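Local coordinates for protein P domain of VPI (PDB 4P26) that forms the protruding domain of the norovirus capsid protein and binds glycans carrying fucose and N-acetylgalactosamine, probably serving attachment to host cells, at residues Ala105-Val110 with Asp128-Ala133; Val161-Ser166 with Ile210-Thr215. All coordinates share one frame; numbering follows the deposited sequence.

Interaction 1: Ala105-Val110 with Asp128-Ala133. With A2G (2-acetamido-2-deoxy-alpha-D-galactopyranose), chain E; FUC (alpha-L-fucopyranose), chain B.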
# COMPACT_ATOMS: atom_id res chain seq x y z
N ALA A 105 -18.00 9.57 10.46
CA ALA A 105 -18.66 9.71 11.76
C ALA A 105 -17.81 9.23 12.94
O ALA A 105 -18.30 8.51 13.80
CB ALA A 105 -20.02 9.01 11.76
N CYS A 106 -16.55 9.64 12.96
CA CYS A 106 -15.65 9.30 14.06
C CYS A 106 -14.47 10.27 14.11
O CYS A 106 -14.24 11.03 13.17
CB CYS A 106 -15.13 7.86 13.88
SG CYS A 106 -14.28 7.55 12.31
N ASP A 107 -13.73 10.24 15.22
CA ASP A 107 -12.45 10.95 15.30
C ASP A 107 -11.37 10.19 14.56
O ASP A 107 -11.35 8.95 14.58
CB ASP A 107 -12.04 11.14 16.76
CG ASP A 107 -12.72 12.33 17.42
OD1 ASP A 107 -13.79 12.78 16.94
OD2 ASP A 107 -12.19 12.80 18.45
N TRP A 108 -10.48 10.91 13.89
CA TRP A 108 -9.33 10.29 13.24
C TRP A 108 -8.08 10.67 14.00
O TRP A 108 -7.99 11.75 14.58
CB TRP A 108 -9.16 10.75 11.79
CG TRP A 108 -10.24 10.34 10.86
CD1 TRP A 108 -11.24 9.44 11.09
CD2 TRP A 108 -10.46 10.85 9.53
NE1 TRP A 108 -12.06 9.34 9.98
CE2 TRP A 108 -11.60 10.21 9.02
CE3 TRP A 108 -9.79 11.79 8.74
CZ2 TRP A 108 -12.09 10.46 7.74
CZ3 TRP A 108 -10.28 12.05 7.46
CH2 TRP A 108 -11.42 11.38 6.97
N HIS A 109 -7.11 9.77 13.98
CA HIS A 109 -5.80 10.07 14.53
C HIS A 109 -4.78 9.75 13.45
O HIS A 109 -4.58 8.59 13.09
CB HIS A 109 -5.60 9.30 15.83
CG HIS A 109 -6.70 9.53 16.82
ND1 HIS A 109 -6.74 10.64 17.64
CD2 HIS A 109 -7.85 8.85 17.06
CE1 HIS A 109 -7.83 10.61 18.37
NE2 HIS A 109 -8.53 9.54 18.04
N VAL A 110 -4.17 10.81 12.92
CA VAL A 110 -3.35 10.74 11.72
C VAL A 110 -1.89 11.05 12.06
O VAL A 110 -1.59 12.11 12.60
CB VAL A 110 -3.85 11.75 10.65
CG1 VAL A 110 -3.13 11.53 9.32
CG2 VAL A 110 -5.36 11.62 10.45
N ASP A 128 -5.13 14.94 15.66
CA ASP A 128 -6.40 14.41 16.11
C ASP A 128 -7.51 15.23 15.48
O ASP A 128 -7.59 16.44 15.69
CB ASP A 128 -6.46 14.44 17.64
CG ASP A 128 -5.29 13.69 18.27
OD1 ASP A 128 -4.94 12.60 17.76
OD2 ASP A 128 -4.71 14.19 19.26
N VAL A 129 -8.34 14.57 14.68
CA VAL A 129 -9.28 15.25 13.81
C VAL A 129 -10.71 14.84 14.11
O VAL A 129 -11.05 13.65 14.09
CB VAL A 129 -8.98 14.91 12.33
CG1 VAL A 129 -10.01 15.55 11.42
CG2 VAL A 129 -7.57 15.35 11.96
N LYS A 130 -11.54 15.83 14.40
CA LYS A 130 -12.96 15.60 14.65
C LYS A 130 -13.78 15.83 13.38
O LYS A 130 -13.47 16.71 12.59
CB LYS A 130 -13.44 16.55 15.75
CG LYS A 130 -12.83 16.31 17.13
CD LYS A 130 -13.59 17.11 18.17
CE LYS A 130 -13.12 16.87 19.59
NZ LYS A 130 -13.01 15.46 20.03
N GLN A 131 -14.83 15.04 13.17
CA GLN A 131 -15.69 15.27 12.01
C GLN A 131 -16.87 16.17 12.40
O GLN A 131 -18.03 15.80 12.27
CB GLN A 131 -16.15 13.94 11.38
CG GLN A 131 -15.03 13.22 10.63
CD GLN A 131 -15.49 11.96 9.90
OE1 GLN A 131 -16.39 12.00 9.07
NE2 GLN A 131 -14.86 10.83 10.22
N ASN A 132 -16.54 17.37 12.89
CA ASN A 132 -17.54 18.38 13.22
C ASN A 132 -17.54 19.52 12.19
O ASN A 132 -17.15 19.31 11.05
CB ASN A 132 -17.34 18.91 14.65
CG ASN A 132 -15.93 19.40 14.89
OD1 ASN A 132 -15.11 19.45 13.97
ND2 ASN A 132 -15.63 19.77 16.13
N ALA A 133 -17.95 20.73 12.59
CA ALA A 133 -18.16 21.82 11.62
C ALA A 133 -16.97 22.23 10.72
O ALA A 133 -17.15 22.39 9.51
CB ALA A 133 -18.79 23.05 12.30
O5 A2G E . -12.19 9.98 23.52
C1 A2G E . -10.89 10.58 23.53
C2 A2G E . -10.24 10.40 22.16
N2 A2G E . -8.91 11.02 22.16
C3 A2G E . -11.11 11.06 21.10
O3 A2G E . -10.57 10.78 19.80
C4 A2G E . -12.53 10.52 21.20
O4 A2G E . -12.53 9.12 20.85
C5 A2G E . -13.04 10.69 22.61
C6 A2G E . -14.47 10.13 22.71
O6 A2G E . -14.87 10.09 24.08
C7 A2G E . -7.80 10.32 22.44
O7 A2G E . -6.67 10.81 22.45
C8 A2G E . -8.03 8.84 22.75
C1 FUC B . -10.31 14.33 23.78
C2 FUC B . -11.69 14.59 23.22
C3 FUC B . -12.15 15.99 23.62
C4 FUC B . -11.10 17.00 23.20
C5 FUC B . -9.74 16.60 23.76
C6 FUC B . -8.69 17.62 23.32
O2 FUC B . -12.62 13.62 23.74
O3 FUC B . -13.39 16.29 22.98
O4 FUC B . -11.03 17.04 21.76
O5 FUC B . -9.39 15.30 23.27
O HOH W 1 -15.70 13.26 15.29
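Trp108 and Val129 form the tight half of this contact, an antiparallel hydrogen-bonded pair in the hairpin of strands 107-114 and 124-129. The Trp108 N to Val129 O bond is 2.8 Å, and Val129 N returns an equally short one to Trp108 O. Both side chains turn to the same buried face, where Phe135 meets the indole edge-to-face. Beyond the last bridge the pairing gives way to side chain on backbone. The extended Gln131 chain, CG beside its backbone N (chi1 -72°), reaches back so that OE1 weakly accepts Ala105 N at 3.2 Å, while NE2, also weakly, donates to Cys106 O. Gln131 NE2 and Trp108 NE1 share their main acceptor, Ile103 O. Looser still is the partly exposed side: Lys130 runs alongside Asp107, and their salt bridge, NZ to OD2, is weak at 3.2 Å. A water links Asp107 OD1 to Gln131 N. On the sugar-facing side, Asp128 OD1 takes the ND1 proton of His109 at 2.7 Å, in the imidazole plane but from above the carboxylate. Arg126 holds that same oxygen, and Ser162 OG bonds to His109 NE2, so the ring's rotation is fixed. Next to it, Asp107 OD2 accepts the O3 hydroxyl of N-acetylgalactosamine at 2.9 Å. Lys130 NZ donates to fucose O3, and this nearby ammonium would probably favour the ionised form of Asp107, which can only accept from the sugar.

Interaction 2: Val161-Ser166 with Ile210-Thr215; sequences VSPSTS and IVSGNT. With A2G (2-acetamido-2-deoxy-alpha-D-galactopyranose), chain E.
Pro163 presses on Ser212 more closely than carbon atoms usually pack, with its ring carbon CG 3.5 Å from Ser212 CB. Ser212 has a left-handed backbone (phi 58°, psi 45°), and its CB points at the proline. The neighbouring ring carbon, Pro163 CD, comes within 3.4 Å of Val211 O. Just one hydrogen bond joins the two backbones, Val211 N to Val161 O at 2.9 Å and nearly straight. It marks a single bridge between Val161 and Ile210, whose side chains lie side by side and point the same way, Val161 CG2 touching Ile210 CG1 at 4.0 Å. Strand 153-162 belongs to the six-stranded antiparallel sheet of the outer subdomain, known as P2 in noroviruses, whereas 210-215 lies in the loop between strands 200-207 and 217-220 of the other sheet, so the bridge spans the seam between the two subdomains. At that seam Val211 also packs on Gly121 of the second subunit. Ser162 and Pro163 also hold a sugar. With its hydroxyl set between the backbone N and the carbonyl carbon (chi1 63°), Ser162 brings OG to 2.6 Å from O3 and 2.7 Å from O4 of N-acetylgalactosamine. Pro163 O, one residue on, accepts the sugar's O4 hydroxyl at 2.9 Å.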
# COMPACT_ATOMS: atom_id res chain seq x y z
N VAL A 161 -8.80 5.06 14.67
CA VAL A 161 -10.02 5.85 14.79
C VAL A 161 -10.72 5.59 16.13
O VAL A 161 -10.51 4.55 16.76
CB VAL A 161 -11.01 5.59 13.64
CG1 VAL A 161 -10.35 5.90 12.28
CG2 VAL A 161 -11.50 4.15 13.67
N SER A 162 -11.53 6.55 16.56
CA SER A 162 -12.21 6.46 17.85
C SER A 162 -13.54 7.23 17.78
O SER A 162 -13.75 8.00 16.85
CB SER A 162 -11.29 7.00 18.95
OG SER A 162 -10.99 8.38 18.77
N PRO A 163 -14.45 7.00 18.75
CA PRO A 163 -15.78 7.62 18.66
C PRO A 163 -15.75 9.14 18.71
O PRO A 163 -14.88 9.73 19.35
CB PRO A 163 -16.51 7.08 19.90
CG PRO A 163 -15.79 5.87 20.28
CD PRO A 163 -14.35 6.08 19.91
N SER A 164 -16.72 9.77 18.05
CA SER A 164 -16.81 11.22 18.05
C SER A 164 -17.08 11.77 19.45
O SER A 164 -16.65 12.87 19.78
CB SER A 164 -17.90 11.69 17.09
OG SER A 164 -17.56 11.37 15.75
N THR A 165 -17.81 10.99 20.26
CA THR A 165 -18.16 11.38 21.63
C THR A 165 -18.05 10.17 22.57
O THR A 165 -18.11 9.03 22.13
CB THR A 165 -19.60 11.95 21.72
OG1 THR A 165 -20.53 11.01 21.17
CG2 THR A 165 -19.72 13.26 20.95
N SER A 166 -17.93 10.43 23.88
CA SER A 166 -17.55 9.37 24.83
C SER A 166 -18.46 8.15 24.94
O SER A 166 -17.97 7.05 25.14
CB SER A 166 -17.31 9.95 26.22
OG SER A 166 -18.49 10.53 26.72
N ILE A 210 -9.61 0.07 15.56
CA ILE A 210 -10.81 0.83 15.84
C ILE A 210 -11.10 0.80 17.33
O ILE A 210 -11.35 -0.26 17.89
CB ILE A 210 -12.02 0.24 15.10
CG1 ILE A 210 -11.75 0.19 13.59
CG2 ILE A 210 -13.28 1.05 15.41
CD1 ILE A 210 -12.88 -0.43 12.78
N VAL A 211 -11.04 1.95 17.97
CA VAL A 211 -11.42 2.03 19.38
C VAL A 211 -12.94 2.15 19.47
O VAL A 211 -13.55 2.97 18.78
CB VAL A 211 -10.73 3.22 20.09
CG1 VAL A 211 -11.33 3.45 21.47
CG2 VAL A 211 -9.23 2.96 20.21
N SER A 212 -13.53 1.30 20.31
CA SER A 212 -14.98 1.25 20.50
C SER A 212 -15.74 0.96 19.21
O SER A 212 -16.74 1.62 18.91
CB SER A 212 -15.50 2.54 21.15
OG SER A 212 -14.87 2.77 22.39
N GLY A 213 -15.27 -0.02 18.45
CA GLY A 213 -16.02 -0.53 17.32
C GLY A 213 -16.65 -1.85 17.72
O GLY A 213 -16.22 -2.47 18.69
N ASN A 214 -17.69 -2.28 17.01
CA ASN A 214 -18.27 -3.59 17.28
C ASN A 214 -17.22 -4.68 17.04
O ASN A 214 -17.13 -5.66 17.79
CB ASN A 214 -19.53 -3.84 16.44
CG ASN A 214 -20.72 -3.00 16.90
OD1 ASN A 214 -20.71 -2.42 17.98
ND2 ASN A 214 -21.76 -2.96 16.07
N THR A 215 -16.44 -4.50 15.99
CA THR A 215 -15.22 -5.29 15.80
C THR A 215 -14.12 -4.34 15.34
O THR A 215 -14.40 -3.22 14.93
CB THR A 215 -15.38 -6.42 14.76
OG1 THR A 215 -15.64 -5.86 13.47
CG2 THR A 215 -16.50 -7.38 15.15
O5 A2G E . -12.19 9.98 23.52
C1 A2G E . -10.89 10.58 23.53
C2 A2G E . -10.24 10.40 22.16
N2 A2G E . -8.91 11.02 22.16
C3 A2G E . -11.11 11.06 21.10
O3 A2G E . -10.57 10.78 19.80
C4 A2G E . -12.53 10.52 21.20
O4 A2G E . -12.53 9.12 20.85
C5 A2G E . -13.04 10.69 22.61
C6 A2G E . -14.47 10.13 22.71
O6 A2G E . -14.87 10.09 24.08
C7 A2G E . -7.80 10.32 22.44
O7 A2G E . -6.67 10.81 22.45
C8 A2G E . -8.03 8.84 22.75

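Overall arrangement
Following the chain from its N terminus, interaction 1 comes first: strand 107-114 runs out, the chain turns, and strand 124-129 returns, so that 128-133 closes the hairpin at the sugar-binding end. Interaction 2 opens only afterwards, when strand 153-162 enters the same sheet beside 107-114; the chain then travels 43 residues, through strand 200-207 of the other sheet, before 210-215 closes that longer loop. The two contacts are therefore in series, neither nested nor crossed. Their centres lie 11 Å apart and their strands join where Asp107 N meets Ser162 O at 2.8 Å. Both end on the same N-acetylgalactosamine, while interaction 2 also ties the sugar-binding sheet to the second sheet.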